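Side-chain contacts in intimin adherence protein (Escherichia coli O157:H7, PDB 3NCX), which probably serves as a bacterial surface adhesin that binds the translocated receptor Tir and so fastens the bacterium to its host cell: residues 17-21 with 22-26; 102-105 with 106-110. The protein carries 1 engineered substitution. All coordinates share one frame; numbering follows the deposited sequence.

Contact 1. Residues 17-21 with 22-26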
loop_
_atom_site.group_PDB
_atom_site.type_symbol
_atom_site.label_atom_id
_atom_site.label_comp_id
_atom_site.label_asym_id
_atom_site.label_seq_id
_atom_site.Cartn_x
_atom_site.Cartn_y
_atom_site.Cartn_z
ATOM N N VAL A 17 -13.816 -1.390 -2.492
ATOM C CA VAL A 17 -12.827 -0.319 -2.517
ATOM C C VAL A 17 -12.205 -0.141 -3.902
ATOM O O VAL A 17 -12.012 -1.109 -4.637
ATOM C CB VAL A 17 -11.716 -0.561 -1.472
ATOM C CG1 VAL A 17 -10.386 -0.021 -1.959
ATOM C CG2 VAL A 17 -12.100 0.056 -0.136
ATOM N N ASP A 18 -11.899 1.105 -4.251
ATOM C CA ASP A 18 -11.278 1.411 -5.533
ATOM C C ASP A 18 -9.768 1.582 -5.396
ATOM O O ASP A 18 -9.294 2.632 -4.965
ATOM C CB ASP A 18 -11.890 2.677 -6.134
ATOM C CG ASP A 18 -11.231 3.080 -7.437
ATOM O OD1 ASP A 18 -11.129 4.295 -7.705
ATOM O OD2 ASP A 18 -10.813 2.180 -8.198
ATOM N N ILE A 19 -9.018 0.547 -5.762
ATOM C CA ILE A 19 -7.560 0.609 -5.714
ATOM C C ILE A 19 -7.023 1.439 -6.874
ATOM O O ILE A 19 -7.244 1.115 -8.041
ATOM C CB ILE A 19 -6.911 -0.790 -5.735
ATOM C CG1 ILE A 19 -7.190 -1.538 -4.429
ATOM C CG2 ILE A 19 -5.408 -0.673 -5.944
ATOM C CD1 ILE A 19 -8.601 -2.059 -4.299
ATOM N N ILE A 20 -6.313 2.510 -6.538
ATOM C CA ILE A 20 -5.813 3.459 -7.525
ATOM C C ILE A 20 -4.828 2.838 -8.513
ATOM O O ILE A 20 -4.791 3.218 -9.683
ATOM C CB ILE A 20 -5.129 4.655 -6.834
ATOM C CG1 ILE A 20 -6.103 5.340 -5.876
ATOM C CG2 ILE A 20 -4.605 5.642 -7.864
ATOM C CD1 ILE A 20 -7.360 5.842 -6.551
ATOM N N GLY A 21 -4.039 1.881 -8.038
ATOM C CA GLY A 21 -2.951 1.321 -8.821
ATOM C C GLY A 21 -3.342 0.446 -9.999
ATOM O O GLY A 21 -2.661 0.438 -11.024
ATOM N N ASN A 22 -4.431 -0.301 -9.859
ATOM C CA ASN A 22 -4.842 -1.233 -10.903
ATOM C C ASN A 22 -6.311 -1.106 -11.293
ATOM O O ASN A 22 -6.846 -1.952 -12.011
ATOM C CB ASN A 22 -4.528 -2.676 -10.495
ATOM C CG ASN A 22 -5.045 -3.019 -9.110
ATOM O OD1 ASN A 22 -4.455 -3.832 -8.400
ATOM N ND2 ASN A 22 -6.146 -2.390 -8.714
ATOM N N ASN A 23 -6.959 -0.049 -10.814
ATOM C CA ASN A 23 -8.364 0.188 -11.119
ATOM C C ASN A 23 -9.244 -1.011 -10.771
ATOM O O ASN A 23 -10.149 -1.371 -11.522
ATOM C CB ASN A 23 -8.531 0.565 -12.591
ATOM C CG ASN A 23 -7.841 1.870 -12.938
ATOM O OD1 ASN A 23 -8.045 2.888 -12.275
ATOM N ND2 ASN A 23 -7.007 1.843 -13.972
ATOM N N VAL A 24 -8.963 -1.627 -9.627
ATOM C CA VAL A 24 -9.758 -2.751 -9.151
ATOM C C VAL A 24 -10.784 -2.300 -8.121
ATOM O O VAL A 24 -10.461 -1.560 -7.191
ATOM C CB VAL A 24 -8.877 -3.848 -8.526
ATOM C CG1 VAL A 24 -9.687 -4.703 -7.564
ATOM C CG2 VAL A 24 -8.242 -4.701 -9.613
ATOM N N ARG A 25 -12.023 -2.745 -8.297
ATOM C CA ARG A 25 -13.074 -2.476 -7.326
ATOM C C ARG A 25 -13.401 -3.726 -6.523
ATOM O O ARG A 25 -14.223 -4.548 -6.928
ATOM C CB ARG A 25 -14.323 -1.925 -8.013
ATOM C CG ARG A 25 -14.271 -0.426 -8.225
ATOM C CD ARG A 25 -14.783 -0.030 -9.596
ATOM N NE ARG A 25 -14.635 1.404 -9.826
ATOM C CZ ARG A 25 -13.490 1.990 -10.157
ATOM N NH1 ARG A 25 -12.386 1.267 -10.296
ATOM N NH2 ARG A 25 -13.446 3.301 -10.346
ATOM N N GLY A 26 -12.734 -3.861 -5.382
ATOM C CA GLY A 26 -12.948 -4.976 -4.482
ATOM C C GLY A 26 -12.505 -4.613 -3.079
ATOM O O GLY A 26 -12.104 -3.478 -2.823
HETATM O O HOH W 1 -10.879 4.261 -10.637
#
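D18 and R25 make the salt bridge of this beta hairpin. They form the non-hydrogen-bonded pair of the antiparallel ladder, and their side chains run out side by side on one face. The bridge joins D18 OD2 to R25 NH1 at 2.8 Å. It is not a flat, two-pronged pair: carboxylate and guanidinium planes are turned 51° apart, and D18 CG lies 3.3 Å above the guanidinium plane of R25, offset toward its rim. With CG anti to the backbone N (chi1 177°), the D18 carboxylate reaches across toward strand 24-26, while the R25 chain bends at chi2 to bring its guanidinium back. A water in the guanidinium plane, at its edge, closes the second link: it donates to D18 OD1 at 2.9 Å and accepts from R25 NH2 at 2.8 Å.

Backbone bonds set the register. V17 N gives to G26 O at 2.7 Å, and G26 N returns a bond to V17 O at 2.9 Å. Nearer the loop, I19 N donates to V24 O at 2.9 Å, fairly straight at 161°. The chain reverses through I20 to N23, left-handed helical in its backbone, and N23 N gives I19 O a weak bond.

Slight apolar contact lies on the other face, where I19 CD1 meets V24 CG1 at 4.3 Å. V17 on that face packs on F38 and L40 of strand 37-43, and D18 and I20 bond to that strand through their backbones.

The backbone thus supplies most of the pairing, and the ion pair, with R25 exposed, probably adds a modest, solvent-screened clasp.

Contact 2. Residues 102-105 with 106-110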
loop_
_atom_site.group_PDB
_atom_site.type_symbol
_atom_site.label_atom_id
_atom_site.label_comp_id
_atom_site.label_asym_id
_atom_site.label_seq_id
_atom_site.Cartn_x
_atom_site.Cartn_y
_atom_site.Cartn_z
ATOM N N LYS A 102 16.054 3.407 1.652
ATOM C CA LYS A 102 17.017 3.898 0.674
ATOM C C LYS A 102 17.738 2.757 -0.043
ATOM O O LYS A 102 17.619 1.594 0.341
ATOM C CB LYS A 102 18.024 4.841 1.337
ATOM C CG LYS A 102 18.702 4.273 2.575
ATOM C CD LYS A 102 19.726 5.253 3.131
ATOM C CE LYS A 102 20.259 4.805 4.484
ATOM N NZ LYS A 102 20.936 3.483 4.410
ATOM N N GLN A 103 18.478 3.102 -1.094
ATOM C CA GLN A 103 19.237 2.118 -1.856
ATOM C C GLN A 103 20.494 1.712 -1.098
ATOM O O GLN A 103 21.118 2.536 -0.427
ATOM C CB GLN A 103 19.609 2.674 -3.232
ATOM C CG GLN A 103 18.416 3.100 -4.076
ATOM C CD GLN A 103 18.823 3.601 -5.450
ATOM O OE1 GLN A 103 20.009 3.740 -5.747
ATOM N NE2 GLN A 103 17.839 3.872 -6.297
ATOM N N ALA A 104 20.861 0.438 -1.209
ATOM C CA ALA A 104 22.019 -0.098 -0.501
ATOM C C ALA A 104 22.439 -1.443 -1.084
ATOM O O ALA A 104 21.725 -2.023 -1.900
ATOM C CB ALA A 104 21.708 -0.240 0.984
ATOM N N TYR A 105 23.601 -1.934 -0.667
ATOM C CA TYR A 105 24.047 -3.262 -1.069
ATOM C C TYR A 105 23.332 -4.297 -0.211
ATOM O O TYR A 105 22.789 -3.962 0.841
ATOM C CB TYR A 105 25.562 -3.396 -0.923
ATOM C CG TYR A 105 26.346 -2.419 -1.768
ATOM C CD1 TYR A 105 25.798 -1.872 -2.921
ATOM C CD2 TYR A 105 27.633 -2.042 -1.414
ATOM C CE1 TYR A 105 26.509 -0.980 -3.696
ATOM C CE2 TYR A 105 28.353 -1.149 -2.182
ATOM C CZ TYR A 105 27.787 -0.619 -3.322
ATOM O OH TYR A 105 28.503 0.272 -4.090
ATOM N N TYR A 106 23.330 -5.549 -0.657
ATOM C CA TYR A 106 22.572 -6.588 0.033
ATOM C C TYR A 106 22.844 -6.619 1.535
ATOM O O TYR A 106 21.915 -6.552 2.340
ATOM C CB TYR A 106 22.837 -7.971 -0.569
ATOM C CG TYR A 106 21.962 -9.046 0.037
ATOM C CD1 TYR A 106 22.355 -9.728 1.181
ATOM C CD2 TYR A 106 20.731 -9.362 -0.524
ATOM C CE1 TYR A 106 21.553 -10.702 1.743
ATOM C CE2 TYR A 106 19.923 -10.334 0.032
ATOM C CZ TYR A 106 20.338 -11.001 1.164
ATOM O OH TYR A 106 19.536 -11.971 1.719
ATOM N N ALA A 107 24.117 -6.727 1.903
ATOM C CA ALA A 107 24.500 -6.810 3.309
ATOM C C ALA A 107 23.930 -5.651 4.128
ATOM O O ALA A 107 23.402 -5.851 5.219
ATOM C CB ALA A 107 26.013 -6.866 3.443
ATOM N N ASP A 108 24.038 -4.441 3.587
ATOM C CA ASP A 108 23.541 -3.250 4.265
ATOM C C ASP A 108 22.016 -3.242 4.322
ATOM O O ASP A 108 21.425 -2.870 5.336
ATOM C CB ASP A 108 24.052 -1.989 3.565
ATOM C CG ASP A 108 23.582 -0.715 4.240
ATOM O OD1 ASP A 108 23.349 -0.740 5.467
ATOM O OD2 ASP A 108 23.448 0.313 3.543
ATOM N N ALA A 109 21.384 -3.651 3.228
ATOM C CA ALA A 109 19.929 -3.729 3.172
ATOM C C ALA A 109 19.419 -4.665 4.258
ATOM O O ALA A 109 18.363 -4.433 4.849
ATOM C CB ALA A 109 19.475 -4.207 1.803
ATOM N N MET A 110 20.181 -5.723 4.516
ATOM C CA MET A 110 19.825 -6.695 5.539
ATOM C C MET A 110 19.750 -6.037 6.915
ATOM O O MET A 110 18.758 -6.185 7.627
ATOM C CB MET A 110 20.834 -7.844 5.555
ATOM C CG MET A 110 20.355 -9.079 6.294
ATOM S SD MET A 110 21.634 -10.343 6.414
ATOM C CE MET A 110 22.838 -9.489 7.428
HETATM O O HOH W 2 25.081 0.234 0.972
#
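Y105 occupies the N-cap position of helix 106-112, and its carbonyl opens the helical bonding: A109 N donates to Y105 O at 2.8 Å, with 166° at the hydrogen and the donor almost in line with the C=O bond. The next bond in the series runs from M110 N to Y106 O at 2.9 Å.

The cap residue's own side chain leads away from the helix, and the link back to its amide comes from D108, in the first turn. An extended first torsion (chi1 -179°) swings the D108 carboxylate back alongside the incoming chain. There a water spans the gap, accepting from Y105 N at 3.1 Å and donating to D108 OD2 at 3.0 Å. The same carboxylate oxygen lies against the methyl group of A104. K102 crosses the D108 side chain at about a right angle; its NZ stays 4.1 Å from D108 OD2, beyond a salt bridge, although the opposite charges should still attract. Being near the helix N terminus probably also suits the negative charge.

Y106 turns away, its OH bonded to Q152 N and its ring edge-to-face with W149, whose NE1 donates to A104 O. Through A109, which touches A185, and K102, bonded to A185 through the backbone, this strand-to-helix junction of the C-type lectin domain sits against strand 184-188.

From the N terminus, the chain first folds back on itself at contact 1, where a short loop reverses the chain between the two strands of the hairpin 17-19/24-26. That hairpin is an extension of the antiparallel sheet built around strand 37-43. Several more strands follow, including other members of this sheet, before contact 2 marks the passage from the end of strand 97-103 into helix 106-112 within the C-type lectin domain. The two contacts are in series: neither encloses nor crosses the other. They lie on opposite sides of the chain's centre, about 32 Å apart between centres and about 21 Å between nearest atoms, each tying together neighbouring elements of its own region.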